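Local atomic coordinates of putative lipoprotein GNA1162 (Neisseria meningitidis, PDB entry 4HRV), a protein that is of unknown function but is a bacterial lipoprotein whose soluble part belongs to a family probably related to the TolB N-terminal domain. Residues I16-P21 against A40-A45; W32-S37 against I90-Y95; E56-Q61 against H79-N84; A128-G133 against G140-L145. The protein carries 3 engineered substitutions. All coordinates share one frame; numbering follows the deposited sequence.

Contact 1: residues I16-P21 against A40-A45; sequences ILVVPP and APLSEA
Ile16 and Val18 of strand 15-23 point toward helix 39-44, and the closest backbone approach is 8.6 Å between Ile16 CA and Leu42 CA, so side chains alone bridge the gap. Leu42 carries the helical half of the contact. Its CG lies beside the backbone N and anti to the carbonyl carbon (chi1 -73°), and chi2 near 180° extends CD1 toward the strand, with CD2 branching off beside it. CD1 meets Val18 CG2 tip to tip at 3.6 Å. The other methyl, CD2, is approached more loosely by the end of Ile16, whose CD1 stays 4.4 Å from it. The helix belongs to the beta-alpha-beta crossover that leads from strand 15-23 to its parallel neighbour 48-49. Ile16 and Val18 point to this face of the mixed sheet and both also rest on Leu88 of the adjacent strand, whereas the alternating Leu17 and Val19 pack on helix 75-82 across the sheet. At the start of segment 40-45, Ala40 O takes two donors: Glu44 N in the regular helical bond, and Ser43 OG at 3.0 Å, tilted 27° from the carbonyl plane. The serine thus folds its hydroxyl back on the helix. Leu141 of the second subunit also packs on Leu42, and the engineered Met144 of that chain on Pro41.

Contact 2: residues W32-S37 against I90-Y95; sequences WGMLAS and ITVTEY. Engineered in segment 32-37: Met34 (natural residue Val).
In the crossover that follows strand 15-23, the short, weakly bonded helix 34-37 lays Met34 over Ile90 and Val92 of the sheet strand 86-99. Met34 is an engineered residue, valine in the natural protein, and is present as selenomethionine. With CG anti to the backbone N (chi1 177°), the extended chi2 (170°) brings SE over the two branched side chains, 3.7 Å from Val92 CG2 and 4.0 Å from Ile90 CG2. The bend at chi3 (-117°) then turns the terminal CE, which lies 4.1 Å from Val92 CG2. Ile90 and Val92, two residues apart on the strand, point to the same face; Thr91 between them points away. Pro21 of strand 15-23 touches both Met34 and Ile90, and Gln152 of the second subunit also packs on Met34. Beyond Val92 the strand carries a classic beta bulge, in which Thr93 and Glu94 both face Ser109. Within the helical turn, Ser37 OG donates to Met34 O over 2.8 Å, in the carbonyl plane and on a lone pair.

Contact 3: residues E56-Q61 against H79-N84; sequences EETFKQ and HQIFGN
Thr58 is the first residue along helix segment 56-61 to touch segment 79-84, and it does so with carbon. Its CG2, anti to the backbone N (chi1 -69° for OG1), reaches Phe82 CZ at 3.6 Å and Ile81 CG2 at 3.8 Å, and its CB also leans on the far end of the Phe82 ring. The hydroxyl on the other branch turns back to its own helix, with a weak bond to Val54 O. Phe59 comes next. Its CB does not head for the other helix, yet its ring ends there: Phe59 CZ is 3.8 Å from Phe82 CE2, and Phe82 CZ sits over one face of the Phe59 ring, near the rim. The two rings are oblique, their planes at 54° and their centroids 5.4 Å apart. Further on, Gln61 NE2 makes a weak bond back to Glu57 OE2. Across the contact, the chain leaves helical geometry after helix 75-82 at Gly83, with positive phi. His79 ND1 bonds Asn84 O at 2.8 Å; the oxygen lies close to the His79 ring plane, while ND1 stands above the carbonyl plane. Phe59 also packs on Val19 and Pro20, and Phe82 on Leu17, so both rings join their helices to strand 15-23. With no hydrogen bond between the segments, they are joined here by methyl-ring and ring-ring contacts, and the fit rests on shape rather than on polar pairing.

Contact 4: residues A128-G133 against G140-L145; sequences ASIREG and GLLGML. Engineered in segment 140-145: Met144 (natural residue Ala).
Leu142 points from helix 139-154 at the strand and places its branched end between two side chains of one sheet face, Ile130 and Glu132. The strand and helix segments run at 145° to each other, with axes 10.1 Å apart at closest approach. Ile130 meets the leucine with CG2, the branch anti to the backbone N; this methyl fits against both ends of the fork, 3.4 Å from Leu142 CD1 and 3.5 Å from Leu142 CD2. These pairs are tighter than usual and chi1 of Leu142 (-123°) lies away from the usual values, so the exact placement of its branches is somewhat doubtful. Glu132 comes from the other flank. Extended through chi1 and chi2, it passes obliquely beside the leucine and sets OE2 3.7 Å from Leu142 CG. That buried carboxylate oxygen is satisfied by others: it accepts hydrogen bonds from Asn138 N, just ahead of the helix, and from Trp124 NE1 of the second subunit. The two N-H groups, with the N-terminal end of the helix nearby, would probably stabilise its negative charge. Between these residues, Arg131 turns its side chain to the opposite face, toward Val105 and Thr107, and offers Leu142 CD2 merely its carbonyl O at 4.0 Å. On the helix, Leu141 packs on Trp124 and the engineered Met144 (selenomethionine, naturally alanine) on Pro41, both of the second subunit. Residues 128-132 pair in an antiparallel ladder with a strand of that chain; the arrangement is that of a sheet edge joined to its partner, with the following helix folded back over one face as part of the dimer interface.

In the fold
From the N terminus, strand 15-23 enters contact 1, which closes a short loop when helix 39-44 packs back on it, within the crossover to strand 48-49. Contact 2 opens within that loop, at helix 34-37, and closes only at strand 86-99, so the two cross; they also touch each other beside neighbouring strands of the sheet. Contact 3 opens and closes inside the span of contact 2, joining helices 52-61 and 75-82, and touches contact 1 through Leu17, Val19 and Pro20 from the other face of the sheet. Contact 4 follows all three in series, a short closure between the last strand and the C-terminal helix, its centre about 33 Å from that of contact 3. Contacts 1, 2 and 4 all meet the second subunit.

Contact 1: residues I16-P21 against A40-A45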
loop_
_atom_site.group_PDB
_atom_site.type_symbol
_atom_site.label_atom_id
_atom_site.label_comp_id
_atom_site.label_asym_id
_atom_site.label_seq_id
_atom_site.Cartn_x
_atom_site.Cartn_y
_atom_site.Cartn_z
ATOM N N ILE B 16 -16.507 0.053 14.308
ATOM C CA ILE B 16 -15.109 -0.186 14.610
ATOM C C ILE B 16 -14.492 0.986 15.343
ATOM O O ILE B 16 -14.491 2.113 14.838
ATOM C CB ILE B 16 -14.308 -0.412 13.335
ATOM C CG1 ILE B 16 -14.766 -1.693 12.636
ATOM C CG2 ILE B 16 -12.817 -0.468 13.634
ATOM C CD1 ILE B 16 -13.994 -1.960 11.341
ATOM N N LEU B 17 -13.957 0.694 16.525
ATOM C CA LEU B 17 -13.142 1.635 17.279
ATOM C C LEU B 17 -11.680 1.510 16.848
ATOM O O LEU B 17 -11.058 0.454 16.995
ATOM C CB LEU B 17 -13.262 1.355 18.787
ATOM C CG LEU B 17 -12.429 2.242 19.717
ATOM C CD1 LEU B 17 -12.894 3.681 19.617
ATOM C CD2 LEU B 17 -12.496 1.759 21.179
ATOM N N VAL B 18 -11.137 2.582 16.288
ATOM C CA VAL B 18 -9.709 2.636 16.034
ATOM C C VAL B 18 -9.035 3.383 17.165
ATOM O O VAL B 18 -9.296 4.569 17.396
ATOM C CB VAL B 18 -9.375 3.290 14.680
ATOM C CG1 VAL B 18 -7.900 3.069 14.358
ATOM C CG2 VAL B 18 -10.274 2.695 13.585
ATOM N N VAL B 19 -8.185 2.676 17.900
ATOM C CA VAL B 19 -7.478 3.301 19.004
ATOM C C VAL B 19 -6.195 3.930 18.468
ATOM O O VAL B 19 -5.710 3.542 17.409
ATOM C CB VAL B 19 -7.144 2.308 20.136
ATOM C CG1 VAL B 19 -8.434 1.776 20.797
ATOM C CG2 VAL B 19 -6.272 1.196 19.624
ATOM N N PRO B 20 -5.662 4.928 19.186
ATOM C CA PRO B 20 -4.395 5.548 18.793
ATOM C C PRO B 20 -3.352 4.480 18.515
ATOM O O PRO B 20 -3.127 3.607 19.353
ATOM C CB PRO B 20 -4.010 6.359 20.027
ATOM C CG PRO B 20 -5.308 6.743 20.630
ATOM C CD PRO B 20 -6.265 5.591 20.354
ATOM N N PRO B 21 -2.720 4.534 17.336
ATOM C CA PRO B 21 -1.756 3.487 17.000
ATOM C C PRO B 21 -0.516 3.510 17.882
ATOM O O PRO B 21 -0.090 4.570 18.333
ATOM C CB PRO B 21 -1.399 3.798 15.535
ATOM C CG PRO B 21 -2.618 4.517 15.007
ATOM C CD PRO B 21 -3.041 5.382 16.174
ATOM N N ALA B 40 -11.584 7.486 6.169
ATOM C CA ALA B 40 -12.138 7.400 4.813
ATOM C C ALA B 40 -12.163 5.968 4.273
ATOM O O ALA B 40 -13.205 5.477 3.843
ATOM C CB ALA B 40 -11.396 8.339 3.863
ATOM N N PRO B 41 -11.011 5.289 4.285
ATOM C CA PRO B 41 -11.028 3.911 3.784
ATOM C C PRO B 41 -11.968 2.970 4.543
ATOM O O PRO B 41 -12.576 2.102 3.911
ATOM C CB PRO B 41 -9.556 3.465 3.891
ATOM C CG PRO B 41 -8.850 4.541 4.651
ATOM C CD PRO B 41 -9.643 5.790 4.492
ATOM N N LEU B 42 -12.107 3.136 5.862
ATOM C CA LEU B 42 -13.018 2.282 6.622
ATOM C C LEU B 42 -14.489 2.557 6.287
ATOM O O LEU B 42 -15.288 1.631 6.156
ATOM C CB LEU B 42 -12.782 2.410 8.139
ATOM C CG LEU B 42 -11.516 1.753 8.701
ATOM C CD1 LEU B 42 -11.393 2.004 10.208
ATOM C CD2 LEU B 42 -11.523 0.258 8.410
ATOM N N SER B 43 -14.849 3.829 6.154
ATOM C CA SER B 43 -16.220 4.169 5.805
ATOM C C SER B 43 -16.504 3.764 4.359
ATOM O O SER B 43 -17.579 3.256 4.047
ATOM C CB SER B 43 -16.483 5.660 6.010
ATOM O OG SER B 43 -15.755 6.434 5.077
ATOM N N GLU B 44 -15.529 3.974 3.482
ATOM C CA GLU B 44 -15.677 3.588 2.082
ATOM C C GLU B 44 -15.827 2.071 1.949
ATOM O O GLU B 44 -16.383 1.582 0.969
ATOM C CB GLU B 44 -14.513 4.117 1.238
ATOM C CG GLU B 44 -14.512 5.640 1.108
ATOM C CD GLU B 44 -13.286 6.187 0.388
ATOM O OE1 GLU B 44 -13.181 7.429 0.260
ATOM O OE2 GLU B 44 -12.429 5.383 -0.045
ATOM N N ALA B 45 -15.355 1.331 2.949
ATOM C CA ALA B 45 -15.520 -0.125 2.956
ATOM C C ALA B 45 -16.806 -0.552 3.653
ATOM O O ALA B 45 -17.104 -1.746 3.750
ATOM C CB ALA B 45 -14.313 -0.808 3.583
#

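Contact 2: residues W32-S37 against I90-Y95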
loop_
_atom_site.group_PDB
_atom_site.type_symbol
_atom_site.label_atom_id
_atom_site.label_comp_id
_atom_site.label_asym_id
_atom_site.label_seq_id
_atom_site.Cartn_x
_atom_site.Cartn_y
_atom_site.Cartn_z
ATOM N N TRP B 32 2.003 10.293 13.709
ATOM C CA TRP B 32 1.281 11.558 13.626
ATOM C C TRP B 32 0.268 11.540 12.480
ATOM O O TRP B 32 0.617 11.267 11.326
ATOM C CB TRP B 32 2.231 12.747 13.468
ATOM C CG TRP B 32 1.501 14.061 13.431
ATOM C CD1 TRP B 32 1.001 14.695 12.326
ATOM C CD2 TRP B 32 1.170 14.892 14.551
ATOM N NE1 TRP B 32 0.389 15.871 12.692
ATOM C CE2 TRP B 32 0.480 16.015 14.051
ATOM C CE3 TRP B 32 1.394 14.795 15.929
ATOM C CZ2 TRP B 32 0.013 17.034 14.879
ATOM C CZ3 TRP B 32 0.927 15.810 16.752
ATOM C CH2 TRP B 32 0.246 16.914 16.223
ATOM N N GLY B 33 -0.990 11.807 12.822
ATOM C CA GLY B 33 -2.065 11.920 11.851
ATOM C C GLY B 33 -2.572 10.605 11.298
ATOM O O GLY B 33 -3.492 10.579 10.482
HETATM N N MSE B 34 -1.977 9.502 11.730
HETATM C CA MSE B 34 -2.364 8.211 11.183
HETATM C C MSE B 34 -3.805 7.825 11.540
HETATM O O MSE B 34 -4.554 7.330 10.690
HETATM C CB MSE B 34 -1.387 7.134 11.633
HETATM C CG MSE B 34 -1.767 5.758 11.165
HETATM SE SE MSE B 34 -0.339 4.485 11.505
HETATM C CE MSE B 34 0.068 3.988 9.658
ATOM N N LEU B 35 -4.190 8.052 12.797
ATOM C CA LEU B 35 -5.543 7.735 13.255
ATOM C C LEU B 35 -6.585 8.353 12.328
ATOM O O LEU B 35 -7.502 7.670 11.870
ATOM C CB LEU B 35 -5.757 8.212 14.696
ATOM C CG LEU B 35 -7.121 7.880 15.325
ATOM C CD1 LEU B 35 -7.454 6.421 15.143
ATOM C CD2 LEU B 35 -7.168 8.272 16.809
ATOM N N ALA B 36 -6.430 9.646 12.047
ATOM C CA ALA B 36 -7.302 10.358 11.110
ATOM C C ALA B 36 -7.360 9.717 9.716
ATOM O O ALA B 36 -8.415 9.678 9.077
ATOM C CB ALA B 36 -6.867 11.812 10.996
ATOM N N SER B 37 -6.230 9.210 9.243
ATOM C CA SER B 37 -6.171 8.660 7.892
ATOM C C SER B 37 -7.000 7.384 7.696
ATOM O O SER B 37 -7.212 6.942 6.558
ATOM C CB SER B 37 -4.718 8.400 7.482
ATOM O OG SER B 37 -4.298 7.114 7.905
ATOM N N ILE B 90 -3.483 -0.750 15.533
ATOM C CA ILE B 90 -2.405 -0.567 14.556
ATOM C C ILE B 90 -1.090 -0.320 15.274
ATOM O O ILE B 90 -1.046 0.430 16.241
ATOM C CB ILE B 90 -2.693 0.625 13.658
ATOM C CG1 ILE B 90 -4.023 0.410 12.919
ATOM C CG2 ILE B 90 -1.532 0.862 12.682
ATOM C CD1 ILE B 90 -4.540 1.655 12.254
ATOM N N THR B 91 -0.027 -0.957 14.794
ATOM C CA THR B 91 1.321 -0.729 15.291
ATOM C C THR B 91 2.282 -0.404 14.135
ATOM O O THR B 91 2.384 -1.159 13.168
ATOM C CB THR B 91 1.844 -1.959 16.058
ATOM O OG1 THR B 91 0.987 -2.218 17.167
ATOM C CG2 THR B 91 3.268 -1.734 16.564
ATOM N N VAL B 92 2.952 0.737 14.238
ATOM C CA VAL B 92 4.016 1.089 13.307
ATOM C C VAL B 92 5.320 0.485 13.819
ATOM O O VAL B 92 5.784 0.824 14.915
ATOM C CB VAL B 92 4.176 2.613 13.178
ATOM C CG1 VAL B 92 5.450 2.958 12.362
ATOM C CG2 VAL B 92 2.944 3.215 12.531
ATOM N N THR B 93 5.897 -0.421 13.034
ATOM C CA THR B 93 7.086 -1.154 13.450
ATOM C C THR B 93 8.349 -0.584 12.817
ATOM O O THR B 93 9.458 -0.795 13.312
ATOM C CB THR B 93 6.963 -2.643 13.089
ATOM O OG1 THR B 93 6.822 -2.784 11.665
ATOM C CG2 THR B 93 5.750 -3.239 13.770
ATOM N N GLU B 94 8.181 0.141 11.717
ATOM C CA GLU B 94 9.311 0.820 11.101
ATOM C C GLU B 94 8.928 2.194 10.551
ATOM O O GLU B 94 7.849 2.381 10.007
ATOM C CB GLU B 94 9.921 -0.053 10.001
ATOM C CG GLU B 94 11.257 0.447 9.514
ATOM C CD GLU B 94 12.026 -0.605 8.738
ATOM O OE1 GLU B 94 13.277 -0.596 8.803
ATOM O OE2 GLU B 94 11.376 -1.439 8.067
ATOM N N TYR B 95 9.823 3.160 10.692
ATOM C CA TYR B 95 9.583 4.484 10.144
ATOM C C TYR B 95 10.882 5.255 10.079
ATOM O O TYR B 95 11.483 5.560 11.110
ATOM C CB TYR B 95 8.586 5.250 11.005
ATOM C CG TYR B 95 8.160 6.590 10.440
ATOM C CD1 TYR B 95 8.975 7.717 10.563
ATOM C CD2 TYR B 95 6.937 6.735 9.801
ATOM C CE1 TYR B 95 8.581 8.948 10.056
ATOM C CE2 TYR B 95 6.533 7.959 9.295
ATOM C CZ TYR B 95 7.357 9.058 9.418
ATOM O OH TYR B 95 6.944 10.266 8.909
#

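Contact 3: residues E56-Q61 against H79-N84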
loop_
_atom_site.group_PDB
_atom_site.type_symbol
_atom_site.label_atom_id
_atom_site.label_comp_id
_atom_site.label_asym_id
_atom_site.label_seq_id
_atom_site.Cartn_x
_atom_site.Cartn_y
_atom_site.Cartn_z
ATOM N N GLU B 56 -10.055 10.477 20.725
ATOM C CA GLU B 56 -8.942 11.013 21.506
ATOM C C GLU B 56 -9.455 11.719 22.743
ATOM O O GLU B 56 -8.899 11.564 23.816
ATOM C CB GLU B 56 -8.089 11.990 20.681
ATOM C CG GLU B 56 -7.428 11.387 19.454
ATOM C CD GLU B 56 -6.673 12.433 18.631
ATOM O OE1 GLU B 56 -6.182 13.420 19.225
ATOM O OE2 GLU B 56 -6.587 12.282 17.396
ATOM N N GLU B 57 -10.525 12.493 22.592
ATOM C CA GLU B 57 -11.060 13.261 23.710
ATOM C C GLU B 57 -11.683 12.368 24.778
ATOM O O GLU B 57 -11.556 12.640 25.974
ATOM C CB GLU B 57 -12.070 14.311 23.237
ATOM C CG GLU B 57 -12.768 15.064 24.376
ATOM C CD GLU B 57 -11.810 15.879 25.236
ATOM O OE1 GLU B 57 -10.735 16.278 24.732
ATOM O OE2 GLU B 57 -12.134 16.118 26.421
ATOM N N THR B 58 -12.359 11.304 24.352
ATOM C CA THR B 58 -12.937 10.370 25.322
ATOM C C THR B 58 -11.861 9.675 26.148
ATOM O O THR B 58 -12.016 9.497 27.349
ATOM C CB THR B 58 -13.844 9.320 24.648
ATOM O OG1 THR B 58 -15.015 9.974 24.156
ATOM C CG2 THR B 58 -14.257 8.237 25.644
ATOM N N PHE B 59 -10.769 9.271 25.507
ATOM C CA PHE B 59 -9.670 8.684 26.266
ATOM C C PHE B 59 -9.073 9.699 27.236
ATOM O O PHE B 59 -8.773 9.370 28.376
ATOM C CB PHE B 59 -8.597 8.114 25.345
ATOM C CG PHE B 59 -8.954 6.776 24.777
ATOM C CD1 PHE B 59 -9.091 5.675 25.614
ATOM C CD2 PHE B 59 -9.177 6.619 23.422
ATOM C CE1 PHE B 59 -9.428 4.438 25.104
ATOM C CE2 PHE B 59 -9.516 5.386 22.905
ATOM C CZ PHE B 59 -9.651 4.290 23.755
ATOM N N LYS B 60 -8.913 10.933 26.778
ATOM C CA LYS B 60 -8.362 11.976 27.632
ATOM C C LYS B 60 -9.241 12.163 28.866
ATOM O O LYS B 60 -8.742 12.249 29.984
ATOM C CB LYS B 60 -8.198 13.296 26.872
ATOM C CG LYS B 60 -7.905 14.485 27.783
ATOM C CD LYS B 60 -7.570 15.745 26.998
ATOM C CE LYS B 60 -7.034 16.843 27.921
ATOM N NZ LYS B 60 -6.517 18.033 27.181
ATOM N N GLN B 61 -10.552 12.212 28.664
ATOM C CA GLN B 61 -11.461 12.392 29.781
ATOM C C GLN B 61 -11.414 11.196 30.723
ATOM O O GLN B 61 -11.687 11.325 31.913
ATOM C CB GLN B 61 -12.885 12.633 29.284
ATOM C CG GLN B 61 -13.030 13.922 28.508
ATOM C CD GLN B 61 -14.473 14.275 28.244
ATOM O OE1 GLN B 61 -15.356 13.426 28.353
ATOM N NE2 GLN B 61 -14.726 15.534 27.903
ATOM N N HIS B 79 -15.523 -1.629 24.963
ATOM C CA HIS B 79 -16.928 -1.769 24.574
ATOM C C HIS B 79 -17.874 -1.130 25.595
ATOM O O HIS B 79 -18.893 -0.562 25.211
ATOM C CB HIS B 79 -17.311 -3.241 24.369
ATOM C CG HIS B 79 -18.769 -3.449 24.103
ATOM N ND1 HIS B 79 -19.340 -3.225 22.872
ATOM C CD2 HIS B 79 -19.777 -3.848 24.918
ATOM C CE1 HIS B 79 -20.634 -3.484 22.932
ATOM N NE2 HIS B 79 -20.924 -3.864 24.163
ATOM N N GLN B 80 -17.542 -1.241 26.883
ATOM C CA GLN B 80 -18.322 -0.596 27.938
ATOM C C GLN B 80 -18.366 0.918 27.737
ATOM O O GLN B 80 -19.346 1.571 28.094
ATOM C CB GLN B 80 -17.758 -0.900 29.336
ATOM C CG GLN B 80 -17.974 -2.321 29.852
ATOM C CD GLN B 80 -17.459 -2.512 31.285
ATOM O OE1 GLN B 80 -16.638 -3.392 31.555
ATOM N NE2 GLN B 80 -17.950 -1.686 32.205
ATOM N N ILE B 81 -17.299 1.483 27.181
ATOM C CA ILE B 81 -17.245 2.927 26.994
ATOM C C ILE B 81 -17.911 3.381 25.706
ATOM O O ILE B 81 -18.740 4.290 25.711
ATOM C CB ILE B 81 -15.804 3.448 26.999
ATOM C CG1 ILE B 81 -15.192 3.272 28.389
ATOM C CG2 ILE B 81 -15.777 4.912 26.528
ATOM C CD1 ILE B 81 -13.672 3.414 28.424
ATOM N N PHE B 82 -17.562 2.730 24.602
ATOM C CA PHE B 82 -17.954 3.213 23.289
ATOM C C PHE B 82 -19.138 2.471 22.642
ATOM O O PHE B 82 -19.763 2.997 21.715
ATOM C CB PHE B 82 -16.768 3.112 22.333
ATOM C CG PHE B 82 -15.620 4.029 22.652
ATOM C CD1 PHE B 82 -15.620 5.343 22.204
ATOM C CD2 PHE B 82 -14.510 3.558 23.329
ATOM C CE1 PHE B 82 -14.537 6.187 22.462
ATOM C CE2 PHE B 82 -13.427 4.394 23.590
ATOM C CZ PHE B 82 -13.451 5.712 23.157
ATOM N N GLY B 83 -19.405 1.245 23.077
ATOM C CA GLY B 83 -20.451 0.443 22.454
ATOM C C GLY B 83 -20.066 -0.139 21.104
ATOM O O GLY B 83 -20.929 -0.585 20.345
ATOM N N ASN B 84 -18.768 -0.121 20.797
ATOM C CA ASN B 84 -18.238 -0.648 19.542
ATOM C C ASN B 84 -18.280 -2.184 19.415
ATOM O O ASN B 84 -18.064 -2.898 20.384
ATOM C CB ASN B 84 -16.788 -0.163 19.353
ATOM C CG ASN B 84 -15.873 -0.597 20.486
ATOM O OD1 ASN B 84 -14.907 -1.316 20.265
ATOM N ND2 ASN B 84 -16.177 -0.163 21.705
#

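Contact 4: residues A128-G133 against G140-L145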
loop_
_atom_site.group_PDB
_atom_site.type_symbol
_atom_site.label_atom_id
_atom_site.label_comp_id
_atom_site.label_asym_id
_atom_site.label_seq_id
_atom_site.Cartn_x
_atom_site.Cartn_y
_atom_site.Cartn_z
ATOM N N ALA B 128 1.897 -4.308 6.385
ATOM C CA ALA B 128 2.338 -3.679 5.155
ATOM C C ALA B 128 3.662 -3.003 5.416
ATOM O O ALA B 128 3.863 -2.377 6.462
ATOM C CB ALA B 128 1.306 -2.670 4.678
ATOM N N SER B 129 4.578 -3.155 4.470
ATOM C CA SER B 129 5.853 -2.486 4.556
ATOM C C SER B 129 6.095 -1.877 3.191
ATOM O O SER B 129 6.069 -2.577 2.179
ATOM C CB SER B 129 6.956 -3.473 4.951
ATOM O OG SER B 129 8.237 -2.872 4.863
ATOM N N ILE B 130 6.285 -0.563 3.171
ATOM C CA ILE B 130 6.332 0.182 1.928
ATOM C C ILE B 130 7.571 1.055 1.920
ATOM O O ILE B 130 7.901 1.692 2.929
ATOM C CB ILE B 130 5.060 1.014 1.769
ATOM C CG1 ILE B 130 3.865 0.078 1.596
ATOM C CG2 ILE B 130 5.168 1.926 0.586
ATOM C CD1 ILE B 130 2.526 0.754 1.752
ATOM N N ARG B 131 8.274 1.051 0.788
ATOM C CA ARG B 131 9.549 1.730 0.662
ATOM C C ARG B 131 9.557 2.588 -0.588
ATOM O O ARG B 131 8.945 2.245 -1.604
ATOM C CB ARG B 131 10.686 0.714 0.549
ATOM C CG ARG B 131 10.710 -0.341 1.634
ATOM C CD ARG B 131 11.568 -1.517 1.206
ATOM N NE ARG B 131 12.699 -1.085 0.387
ATOM C CZ ARG B 131 13.905 -0.806 0.868
ATOM N NH1 ARG B 131 14.143 -0.915 2.169
ATOM N NH2 ARG B 131 14.873 -0.420 0.047
ATOM N N GLU B 132 10.276 3.697 -0.518
ATOM C CA GLU B 132 10.319 4.618 -1.635
ATOM C C GLU B 132 11.656 5.327 -1.670
ATOM O O GLU B 132 12.195 5.697 -0.627
ATOM C CB GLU B 132 9.195 5.632 -1.495
ATOM C CG GLU B 132 8.892 6.403 -2.744
ATOM C CD GLU B 132 7.875 7.488 -2.495
ATOM O OE1 GLU B 132 7.976 8.155 -1.440
ATOM O OE2 GLU B 132 6.969 7.659 -3.343
ATOM N N GLY B 133 12.197 5.500 -2.876
ATOM C CA GLY B 133 13.400 6.292 -3.053
ATOM C C GLY B 133 13.129 7.726 -2.638
ATOM O O GLY B 133 12.172 8.341 -3.106
ATOM N N GLY B 140 1.373 9.436 -5.501
ATOM C CA GLY B 140 0.546 8.903 -6.569
ATOM C C GLY B 140 1.027 7.541 -7.030
ATOM O O GLY B 140 0.257 6.583 -7.064
ATOM N N LEU B 141 2.309 7.456 -7.380
ATOM C CA LEU B 141 2.905 6.204 -7.826
ATOM C C LEU B 141 2.975 5.149 -6.723
ATOM O O LEU B 141 2.747 3.978 -6.984
ATOM C CB LEU B 141 4.303 6.457 -8.416
ATOM C CG LEU B 141 4.284 7.393 -9.624
ATOM C CD1 LEU B 141 5.690 7.727 -10.109
ATOM C CD2 LEU B 141 3.458 6.779 -10.756
ATOM N N LEU B 142 3.319 5.551 -5.500
ATOM C CA LEU B 142 3.340 4.608 -4.384
ATOM C C LEU B 142 1.937 4.085 -4.144
ATOM O O LEU B 142 1.740 2.904 -3.870
ATOM C CB LEU B 142 3.850 5.268 -3.104
ATOM C CG LEU B 142 5.066 4.643 -2.407
ATOM C CD1 LEU B 142 5.015 4.941 -0.909
ATOM C CD2 LEU B 142 5.156 3.157 -2.649
ATOM N N GLY B 143 0.964 4.978 -4.270
ATOM C CA GLY B 143 -0.433 4.607 -4.178
ATOM C C GLY B 143 -0.817 3.547 -5.188
ATOM O O GLY B 143 -1.437 2.535 -4.830
HETATM N N MSE B 144 -0.436 3.758 -6.450
HETATM C CA MSE B 144 -0.808 2.803 -7.492
HETATM C C MSE B 144 -0.130 1.465 -7.272
HETATM O O MSE B 144 -0.724 0.429 -7.532
HETATM C CB MSE B 144 -0.522 3.331 -8.905
HETATM C CG MSE B 144 0.862 3.066 -9.422
HETATM SE SE MSE B 144 1.250 1.244 -10.060
HETATM C CE MSE B 144 3.211 1.438 -9.999
ATOM N N LEU B 145 1.110 1.482 -6.786
ATOM C CA LEU B 145 1.792 0.228 -6.461
ATOM C C LEU B 145 1.121 -0.557 -5.328
ATOM O O LEU B 145 0.895 -1.752 -5.467
ATOM C CB LEU B 145 3.275 0.454 -6.142
ATOM C CG LEU B 145 4.020 -0.847 -5.828
ATOM C CD1 LEU B 145 3.898 -1.846 -6.986
ATOM C CD2 LEU B 145 5.482 -0.587 -5.496
#